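Local coordinates for protein acyl-CoA dehydrogenase (Thermus thermophilus, PDB 2Z1Q) that probably catalyses the FAD-dependent oxidation of saturated acyl-CoA to 2,3-dehydroacyl-CoA, passing the electrons to an acceptor, at residues E128-R131 and K132-K136; K239-V242 and E243-L246. All blocks are in the same frame, centred on the assembly; numbering follows the deposited sequence.

Contact 1. Residues E128-R131 and K132-K136; sequences EQKR and KYLPK
Arg131 and Pro135 meet in van der Waals contact, their side chains crossing obliquely: Pro135 CG sits over one face of the guanidinium, 3.3 Å above its plane and displaced toward the rim. Arg131 NH1 comes nearest, 3.4 Å from Pro135 CG. An extended first torsion (chi1 -174°) followed by bends at chi2 and chi3 folds the chain back to this position on the solvent-facing surface. The second group of contacts is polar and gathers on backbone oxygens. Lys130 O accepts a weak hydrogen bond from Leu134 N at 3.1 Å, with an N-H...O angle of only 134°, and Pro135 CD packs against the same oxygen at 3.2 Å. This is the joint between helix 127-131 and helix 134-139: Tyr133 stands at the N-cap of the second helix, and Pro135 occupies its first turn, where a missing N-H costs the helix no bond. The third group is aromatic. Tyr133 CD1 lies 3.1 Å from Gln129 O, the oxygen approaching obliquely, while Lys132 CD sits 3.3 Å above the ring plane, over its centre. Replacing Tyr133 by an alanine would probably leave Lys132 CD without its aromatic support and open a gap beside Leu206 and Leu121. Tyr133 OH reaches beyond the joint in a weak hydrogen bond to Glu208, as does Lys130 NZ to Tyr83.

Contact 2. Residues K239-V242 and E243-L246; sequences KVPV and ENVL
The Asn244 amide and the Glu243 carboxylate both bear on the Pro241 ring, at different carbons. Asn244 ND2 lies 3.1 Å from Pro241 CD, the amide running alongside the proline with the two side chains pointing the same way. Glu243 brings its carboxylate to the other end of the ring, OE1 standing 3.3 Å from Pro241 CB. These are van der Waals contacts of polar ends with ring carbons, not hydrogen bonds. The motif is a short 3-10 turn of two overlapping type I turns, joining strand 238-241 to strand 245-246 in the β-rich part of the acyl-CoA dehydrogenase fold. Its first turn is closed by Asn244 N and Pro241 O, 2.7 Å apart with an N-H...O angle of 157°; the donor stands above the carbonyl plane rather than on a lone pair. The second is closed more loosely, by a weak bond from Val245 N to Val242 O at 3.3 Å. Glu243 can fold back over the turn because its CG sits between the backbone N and the carbonyl carbon (chi1 63°) and the chain then bends at chi2 (-86°). Backbone bonds fasten each arm to a different strand: Val240 pairs with Tyr173 in strand 172-183, whereas Asn244 and Leu246 pair with Leu206 and Ala204 in strand 201-208. Val240 turns its side chain onto Leu175, and Val245 packs on Thr203, Phe205 and Tyr173. Across the turn, the valine and asparagine side chains meet at an angle, Val240 CG1 lying 3.4 Å from Asn244 CB. On the far arm, Val245 CG2 rests 3.2 Å from Val242 O.

Overall arrangement
Contacts 1 and 2 follow one another along the chain, and their centres lie about 14 Å apart on the same side of the chain's centre, both away from the annotated FAD-binding residues. They touch directly: the side-chain amide of Gln129 lies against the backbone of Glu243, and Tyr133 OH packs 4.0 Å from Asn244 OD1. Two elements also bridge them. Leu206 in strand 201-208 carries the side chains of Gln129 and Tyr133 while its backbone bonds to Asn244; helix 119-124 receives Tyr133 and Leu134 on Leu121, and Leu246 on Pro120 and Phe124. The helix joint at 128-136 is thereby packed against the β turn at 239-246.

Contact 1. Residues E128-R131 and K132-K136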
loop_
_atom_site.group_PDB
_atom_site.type_symbol
_atom_site.label_atom_id
_atom_site.label_comp_id
_atom_site.label_asym_id
_atom_site.label_seq_id
_atom_site.Cartn_x
_atom_site.Cartn_y
_atom_site.Cartn_z
ATOM N N GLU B 128 -18.562 -18.608 39.380
ATOM C CA GLU B 128 -19.052 -17.400 40.028
ATOM C C GLU B 128 -18.633 -16.099 39.338
ATOM O O GLU B 128 -19.418 -15.155 39.285
ATOM C CB GLU B 128 -18.627 -17.366 41.504
ATOM C CG GLU B 128 -17.188 -16.946 41.719
ATOM C CD GLU B 128 -16.830 -16.751 43.187
ATOM O OE1 GLU B 128 -16.596 -17.759 43.892
ATOM O OE2 GLU B 128 -16.781 -15.583 43.637
ATOM N N GLN B 129 -17.416 -16.040 38.799
ATOM C CA GLN B 129 -16.970 -14.812 38.141
ATOM C C GLN B 129 -17.626 -14.576 36.783
ATOM O O GLN B 129 -17.558 -13.477 36.246
ATOM C CB GLN B 129 -15.441 -14.791 38.001
ATOM C CG GLN B 129 -14.879 -15.965 37.249
ATOM C CD GLN B 129 -13.362 -16.086 37.356
ATOM O OE1 GLN B 129 -12.772 -15.826 38.401
ATOM N NE2 GLN B 129 -12.733 -16.506 36.271
ATOM N N LYS B 130 -18.277 -15.591 36.223
ATOM C CA LYS B 130 -18.949 -15.423 34.935
ATOM C C LYS B 130 -20.335 -14.813 35.120
ATOM O O LYS B 130 -20.844 -14.134 34.225
ATOM C CB LYS B 130 -19.073 -16.755 34.194
ATOM C CG LYS B 130 -17.765 -17.267 33.622
ATOM C CD LYS B 130 -17.990 -18.398 32.635
ATOM C CE LYS B 130 -18.520 -19.633 33.327
ATOM N NZ LYS B 130 -18.797 -20.728 32.359
ATOM N N ARG B 131 -20.932 -15.047 36.288
ATOM C CA ARG B 131 -22.267 -14.525 36.567
ATOM C C ARG B 131 -22.221 -13.058 36.952
ATOM O O ARG B 131 -23.183 -12.319 36.738
ATOM C CB ARG B 131 -22.943 -15.318 37.691
ATOM C CG ARG B 131 -24.412 -14.922 37.946
ATOM C CD ARG B 131 -25.317 -15.228 36.744
ATOM N NE ARG B 131 -26.043 -14.056 36.245
ATOM C CZ ARG B 131 -26.807 -14.062 35.151
ATOM N NH1 ARG B 131 -27.434 -12.958 34.757
ATOM N NH2 ARG B 131 -26.941 -15.181 34.446
ATOM N N LYS B 132 -21.095 -12.626 37.501
ATOM C CA LYS B 132 -20.992 -11.244 37.922
ATOM C C LYS B 132 -20.231 -10.359 36.951
ATOM O O LYS B 132 -19.897 -9.225 37.282
ATOM C CB LYS B 132 -20.341 -11.172 39.299
ATOM C CG LYS B 132 -18.850 -11.423 39.292
ATOM C CD LYS B 132 -18.078 -10.156 39.642
ATOM C CE LYS B 132 -18.406 -9.652 41.043
ATOM N NZ LYS B 132 -17.536 -8.502 41.443
ATOM N N TYR B 133 -19.957 -10.869 35.756
ATOM C CA TYR B 133 -19.231 -10.091 34.759
ATOM C C TYR B 133 -19.826 -10.217 33.368
ATOM O O TYR B 133 -20.147 -9.211 32.734
ATOM C CB TYR B 133 -17.754 -10.513 34.724
ATOM C CG TYR B 133 -16.914 -9.964 35.860
ATOM C CD1 TYR B 133 -16.017 -10.779 36.547
ATOM C CD2 TYR B 133 -17.022 -8.630 36.253
ATOM C CE1 TYR B 133 -15.257 -10.289 37.599
ATOM C CE2 TYR B 133 -16.259 -8.125 37.307
ATOM C CZ TYR B 133 -15.384 -8.962 37.976
ATOM O OH TYR B 133 -14.659 -8.487 39.044
ATOM N N LEU B 134 -19.984 -11.452 32.903
ATOM C CA LEU B 134 -20.523 -11.722 31.574
ATOM C C LEU B 134 -21.857 -11.042 31.276
ATOM O O LEU B 134 -22.067 -10.520 30.179
ATOM C CB LEU B 134 -20.649 -13.233 31.371
ATOM C CG LEU B 134 -20.104 -13.814 30.064
ATOM C CD1 LEU B 134 -18.690 -13.303 29.803
ATOM C CD2 LEU B 134 -20.120 -15.335 30.157
ATOM N N PRO B 135 -22.783 -11.035 32.243
ATOM C CA PRO B 135 -24.068 -10.382 31.965
ATOM C C PRO B 135 -23.907 -8.911 31.566
ATOM O O PRO B 135 -24.536 -8.446 30.618
ATOM C CB PRO B 135 -24.844 -10.582 33.274
ATOM C CG PRO B 135 -24.304 -11.913 33.768
ATOM C CD PRO B 135 -22.815 -11.757 33.527
ATOM N N LYS B 136 -23.059 -8.174 32.274
ATOM C CA LYS B 136 -22.856 -6.764 31.948
ATOM C C LYS B 136 -22.162 -6.590 30.594
ATOM O O LYS B 136 -22.505 -5.696 29.816
ATOM C CB LYS B 136 -22.024 -6.088 33.033
ATOM C CG LYS B 136 -22.637 -6.128 34.420
ATOM C CD LYS B 136 -21.775 -5.297 35.363
ATOM C CE LYS B 136 -22.308 -5.269 36.787
ATOM N NZ LYS B 136 -22.239 -6.590 37.475
#

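Contact 2. Residues K239-V242 and E243-L246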
loop_
_atom_site.group_PDB
_atom_site.type_symbol
_atom_site.label_atom_id
_atom_site.label_comp_id
_atom_site.label_asym_id
_atom_site.label_seq_id
_atom_site.Cartn_x
_atom_site.Cartn_y
_atom_site.Cartn_z
ATOM N N LYS B 239 -3.964 -3.991 43.596
ATOM C CA LYS B 239 -4.489 -5.071 44.428
ATOM C C LYS B 239 -5.578 -5.821 43.677
ATOM O O LYS B 239 -6.585 -5.243 43.274
ATOM C CB LYS B 239 -5.077 -4.512 45.729
ATOM C CG LYS B 239 -4.070 -3.862 46.663
ATOM C CD LYS B 239 -3.329 -4.891 47.501
ATOM C CE LYS B 239 -4.242 -5.506 48.548
ATOM N NZ LYS B 239 -4.785 -4.462 49.466
ATOM N N VAL B 240 -5.367 -7.118 43.497
ATOM C CA VAL B 240 -6.323 -7.954 42.795
ATOM C C VAL B 240 -6.671 -9.178 43.638
ATOM O O VAL B 240 -5.801 -9.983 43.979
ATOM C CB VAL B 240 -5.758 -8.402 41.430
ATOM C CG1 VAL B 240 -6.749 -9.290 40.721
ATOM C CG2 VAL B 240 -5.458 -7.180 40.567
ATOM N N PRO B 241 -7.954 -9.315 44.001
ATOM C CA PRO B 241 -8.418 -10.446 44.807
ATOM C C PRO B 241 -7.985 -11.780 44.201
ATOM O O PRO B 241 -8.064 -11.976 42.986
ATOM C CB PRO B 241 -9.932 -10.271 44.796
ATOM C CG PRO B 241 -10.077 -8.779 44.799
ATOM C CD PRO B 241 -9.042 -8.342 43.781
ATOM N N VAL B 242 -7.513 -12.688 45.046
ATOM C CA VAL B 242 -7.073 -13.988 44.584
ATOM C C VAL B 242 -8.091 -14.666 43.662
ATOM O O VAL B 242 -7.710 -15.368 42.726
ATOM C CB VAL B 242 -6.794 -14.922 45.772
ATOM C CG1 VAL B 242 -6.215 -16.233 45.275
ATOM C CG2 VAL B 242 -5.848 -14.249 46.745
ATOM N N GLU B 243 -9.381 -14.467 43.923
ATOM C CA GLU B 243 -10.406 -15.098 43.095
ATOM C C GLU B 243 -10.549 -14.438 41.726
ATOM O O GLU B 243 -11.337 -14.885 40.886
ATOM C CB GLU B 243 -11.761 -15.101 43.812
ATOM C CG GLU B 243 -12.342 -13.725 44.118
ATOM C CD GLU B 243 -11.846 -13.135 45.433
ATOM O OE1 GLU B 243 -12.422 -12.108 45.855
ATOM O OE2 GLU B 243 -10.895 -13.682 46.041
ATOM N N ASN B 244 -9.794 -13.370 41.505
ATOM C CA ASN B 244 -9.849 -12.681 40.228
ATOM C C ASN B 244 -8.871 -13.274 39.233
ATOM O O ASN B 244 -8.698 -12.750 38.133
ATOM C CB ASN B 244 -9.559 -11.193 40.392
ATOM C CG ASN B 244 -10.781 -10.408 40.802
ATOM O OD1 ASN B 244 -11.912 -10.881 40.686
ATOM N ND2 ASN B 244 -10.563 -9.188 41.269
ATOM N N VAL B 245 -8.223 -14.365 39.623
ATOM C CA VAL B 245 -7.288 -15.029 38.739
ATOM C C VAL B 245 -8.101 -15.743 37.668
ATOM O O VAL B 245 -8.938 -16.595 37.984
ATOM C CB VAL B 245 -6.447 -16.063 39.493
ATOM C CG1 VAL B 245 -5.663 -16.914 38.504
ATOM C CG2 VAL B 245 -5.508 -15.363 40.450
ATOM N N LEU B 246 -7.853 -15.385 36.409
ATOM C CA LEU B 246 -8.550 -15.972 35.273
ATOM C C LEU B 246 -7.799 -17.202 34.784
ATOM O O LEU B 246 -6.660 -17.098 34.316
ATOM C CB LEU B 246 -8.655 -14.953 34.133
ATOM C CG LEU B 246 -9.965 -14.974 33.339
ATOM C CD1 LEU B 246 -9.919 -13.928 32.238
ATOM C CD2 LEU B 246 -10.200 -16.354 32.758
#